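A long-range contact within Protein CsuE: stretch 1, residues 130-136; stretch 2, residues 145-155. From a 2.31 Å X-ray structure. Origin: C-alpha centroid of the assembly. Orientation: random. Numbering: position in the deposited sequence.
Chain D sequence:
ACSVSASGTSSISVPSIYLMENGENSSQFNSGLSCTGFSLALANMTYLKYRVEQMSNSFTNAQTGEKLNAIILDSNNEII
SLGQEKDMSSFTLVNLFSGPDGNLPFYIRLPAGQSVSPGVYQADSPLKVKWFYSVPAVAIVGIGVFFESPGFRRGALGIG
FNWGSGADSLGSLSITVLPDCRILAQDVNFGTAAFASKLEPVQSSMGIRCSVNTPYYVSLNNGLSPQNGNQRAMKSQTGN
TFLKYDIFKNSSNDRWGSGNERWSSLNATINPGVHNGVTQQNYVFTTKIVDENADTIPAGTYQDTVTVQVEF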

# COMPACT_ATOMS: atom_id res chain seq x y z
N LYS D 130 -7.96 13.07 -29.80
CA LYS D 130 -7.48 13.41 -31.13
C LYS D 130 -6.52 14.58 -30.98
O LYS D 130 -6.90 15.63 -30.43
CB LYS D 130 -8.64 13.76 -32.07
CG LYS D 130 -8.23 13.87 -33.54
CD LYS D 130 -9.46 13.99 -34.45
CE LYS D 130 -10.34 12.75 -34.39
NZ LYS D 130 -9.83 11.65 -35.26
N TRP D 131 -5.30 14.39 -31.46
CA TRP D 131 -4.24 15.38 -31.37
C TRP D 131 -3.94 15.96 -32.75
O TRP D 131 -3.92 15.24 -33.75
CB TRP D 131 -2.96 14.76 -30.81
CG TRP D 131 -3.17 13.97 -29.56
CD1 TRP D 131 -3.53 12.66 -29.47
CD2 TRP D 131 -3.04 14.44 -28.22
NE1 TRP D 131 -3.63 12.28 -28.16
CE2 TRP D 131 -3.32 13.36 -27.37
CE3 TRP D 131 -2.69 15.67 -27.66
CZ2 TRP D 131 -3.28 13.48 -25.98
CZ3 TRP D 131 -2.64 15.78 -26.28
CH2 TRP D 131 -2.94 14.69 -25.46
N PHE D 132 -3.72 17.27 -32.78
CA PHE D 132 -3.28 17.99 -33.97
C PHE D 132 -2.03 18.75 -33.55
O PHE D 132 -2.11 19.70 -32.75
CB PHE D 132 -4.36 18.95 -34.47
CG PHE D 132 -5.72 18.31 -34.66
CD1 PHE D 132 -6.55 18.06 -33.58
CD2 PHE D 132 -6.18 18.00 -35.93
CE1 PHE D 132 -7.81 17.48 -33.75
CE2 PHE D 132 -7.44 17.43 -36.13
CZ PHE D 132 -8.25 17.17 -35.04
N TYR D 133 -0.86 18.33 -34.05
CA TYR D 133 0.39 18.88 -33.56
C TYR D 133 1.35 19.17 -34.71
O TYR D 133 1.30 18.54 -35.76
CB TYR D 133 1.08 17.94 -32.55
CG TYR D 133 1.36 16.56 -33.08
CD1 TYR D 133 2.55 16.26 -33.72
CD2 TYR D 133 0.43 15.54 -32.92
CE1 TYR D 133 2.81 14.99 -34.20
CE2 TYR D 133 0.68 14.26 -33.40
CZ TYR D 133 1.87 14.00 -34.04
OH TYR D 133 2.11 12.73 -34.52
N SER D 134 2.23 20.15 -34.47
CA SER D 134 3.39 20.42 -35.32
C SER D 134 4.51 20.90 -34.41
O SER D 134 4.54 22.08 -34.03
CB SER D 134 3.09 21.43 -36.41
OG SER D 134 4.24 21.66 -37.19
N VAL D 135 5.42 20.00 -34.08
CA VAL D 135 6.45 20.23 -33.07
C VAL D 135 7.79 20.40 -33.76
O VAL D 135 8.15 19.57 -34.60
CB VAL D 135 6.52 19.07 -32.06
CG1 VAL D 135 7.48 19.41 -30.93
CG2 VAL D 135 5.12 18.75 -31.54
N PRO D 136 8.55 21.45 -33.45
CA PRO D 136 9.88 21.61 -34.04
C PRO D 136 10.85 20.56 -33.51
O PRO D 136 10.79 20.15 -32.35
CB PRO D 136 10.30 23.02 -33.61
CG PRO D 136 9.49 23.29 -32.38
CD PRO D 136 8.19 22.56 -32.55
N VAL D 145 12.93 20.72 -39.76
CA VAL D 145 12.10 19.52 -39.67
C VAL D 145 11.08 19.71 -38.56
O VAL D 145 11.37 20.35 -37.54
CB VAL D 145 12.97 18.27 -39.45
CG1 VAL D 145 12.12 17.03 -39.23
CG2 VAL D 145 13.90 18.04 -40.64
N PHE D 146 9.88 19.17 -38.76
CA PHE D 146 8.81 19.28 -37.79
C PHE D 146 8.12 17.94 -37.62
O PHE D 146 7.87 17.23 -38.60
CB PHE D 146 7.80 20.36 -38.20
CG PHE D 146 8.37 21.75 -38.19
CD1 PHE D 146 9.01 22.25 -39.30
CD2 PHE D 146 8.26 22.54 -37.06
CE1 PHE D 146 9.55 23.53 -39.29
CE2 PHE D 146 8.80 23.82 -37.04
CZ PHE D 146 9.44 24.31 -38.16
N PHE D 147 7.83 17.58 -36.37
CA PHE D 147 7.03 16.40 -36.07
C PHE D 147 5.56 16.80 -36.14
O PHE D 147 5.11 17.68 -35.38
CB PHE D 147 7.38 15.84 -34.70
CG PHE D 147 8.85 15.58 -34.50
CD1 PHE D 147 9.61 14.99 -35.50
CD2 PHE D 147 9.48 15.92 -33.30
CE1 PHE D 147 10.97 14.75 -35.31
CE2 PHE D 147 10.83 15.68 -33.10
CZ PHE D 147 11.59 15.09 -34.11
N GLU D 148 4.82 16.19 -37.05
CA GLU D 148 3.48 16.65 -37.39
C GLU D 148 2.51 15.48 -37.46
O GLU D 148 2.87 14.36 -37.82
CB GLU D 148 3.48 17.42 -38.72
CG GLU D 148 4.06 18.81 -38.60
CD GLU D 148 4.57 19.35 -39.92
OE1 GLU D 148 4.89 18.54 -40.82
OE2 GLU D 148 4.67 20.59 -40.04
N SER D 149 1.27 15.78 -37.08
CA SER D 149 0.13 14.93 -37.32
C SER D 149 -0.30 15.08 -38.77
O SER D 149 0.07 16.06 -39.43
CB SER D 149 -1.00 15.30 -36.36
OG SER D 149 -1.38 16.66 -36.54
N PRO D 150 -1.08 14.13 -39.30
CA PRO D 150 -1.28 14.07 -40.76
C PRO D 150 -2.07 15.25 -41.30
O PRO D 150 -3.13 15.61 -40.77
CB PRO D 150 -2.03 12.76 -40.95
CG PRO D 150 -2.70 12.51 -39.65
CD PRO D 150 -1.77 13.03 -38.61
N GLY D 151 -1.55 15.85 -42.37
CA GLY D 151 -2.21 16.96 -43.02
C GLY D 151 -1.88 18.33 -42.47
O GLY D 151 -2.51 19.31 -42.88
N PHE D 152 -0.91 18.44 -41.56
CA PHE D 152 -0.61 19.71 -40.93
C PHE D 152 0.14 20.63 -41.89
O PHE D 152 1.06 20.19 -42.60
CB PHE D 152 0.22 19.51 -39.66
CG PHE D 152 0.01 20.59 -38.63
CD1 PHE D 152 0.58 21.84 -38.80
CD2 PHE D 152 -0.79 20.36 -37.52
CE1 PHE D 152 0.36 22.84 -37.88
CE2 PHE D 152 -1.00 21.36 -36.60
CZ PHE D 152 -0.42 22.60 -36.77
N ARG D 153 -0.24 21.90 -41.89
CA ARG D 153 0.37 22.91 -42.76
C ARG D 153 0.66 24.16 -41.94
O ARG D 153 -0.27 24.85 -41.51
CB ARG D 153 -0.54 23.23 -43.95
N ARG D 154 1.94 24.45 -41.72
CA ARG D 154 2.35 25.72 -41.12
C ARG D 154 2.51 26.75 -42.23
O ARG D 154 3.08 26.46 -43.29
CB ARG D 154 3.68 25.57 -40.36
CG ARG D 154 3.72 24.47 -39.30
CD ARG D 154 5.15 24.12 -38.90
NE ARG D 154 5.75 25.12 -38.02
CZ ARG D 154 5.76 25.06 -36.69
NH1 ARG D 154 5.22 24.03 -36.06
NH2 ARG D 154 6.32 26.04 -35.99
N GLY D 155 2.00 27.96 -41.98
CA GLY D 155 2.24 29.08 -42.86
C GLY D 155 3.16 30.09 -42.21
O GLY D 155 4.17 29.71 -41.61

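Stretch 2 enters this contact as a short antiparallel strand and leaves it through a turn, after whose middle Phe152 and Arg154 come back to the same partner. Val145 contributes little, its side chain lying sideways to stretch 1. Phe146 begins the pairing opposite Pro136, in a non-hydrogen-bonded position with the CA atoms 4.5 Å apart. Proline has no amide hydrogen to offer, and in this register it sits where no cross-strand bond is made; the two residues pack instead, with Pro136 CB 3.8 Å from Phe146 CE2.

Phe147 supplies the tightest backbone link. Its N donates to Val135 O at 2.7 Å, and its O accepts from Val135 N, also at 2.7 Å, closing the ring of a hydrogen-bonded antiparallel pair. The two side chains share a face of the sheet, with Val135 CB 4.3 Å from Phe147 CB. The carbonyl is used more than once, since Phe147 O also receives a CA-H...O contact from Ser134 CA at 3.2 Å and sits at the edge of the Tyr133 ring.

Glu148 faces Ser134 across the next non-hydrogen-bonded pair, on the face shared with Phe146 and Pro136. Here the side chains do the bonding: Ser134 OG donates to Glu148 OE2 at 3.1 Å. Glu148 CA meanwhile approaches Tyr133 O at 3.3 Å in a further CA-H...O contact.

At Ser149 the ladder changes its terms. Its N still donates to Tyr133 O at 3.1 Å, but the return bond, from Tyr133 N at 3.0 Å, ends on Ser149 OG. A p rotamer lets the hydroxyl stand in for a backbone acceptor while the CB sits over the face of the Tyr133 ring, 3.8 Å from Ser149 CB to the ring centroid.

Ser149 also opens a type II turn that runs to Phe152. Pro150 and Gly151 occupy its middle and make no contact with stretch 1; at Gly151's backbone angles a CB would be jammed against the carbonyl O of Pro150, so the turn itself calls for glycine. At its end, the CA-to-CB bond of Phe152 points toward stretch 1, and the ring lays a face against Ser134, with Ser134 CB 3.5 Å from the ring centroid.

The CA-to-CB bond of Arg153 points away, with nothing modelled past CB, while that of Arg154 points toward stretch 1. Arg154 NH1 donates to Ser134 OG at 2.8 Å and, weakly, to Ser134 O at 2.9 Å. The small Ser134 is thus the hub: its hydroxyl accepts from arginine and donates to glutamate, while its CB supports an aromatic face.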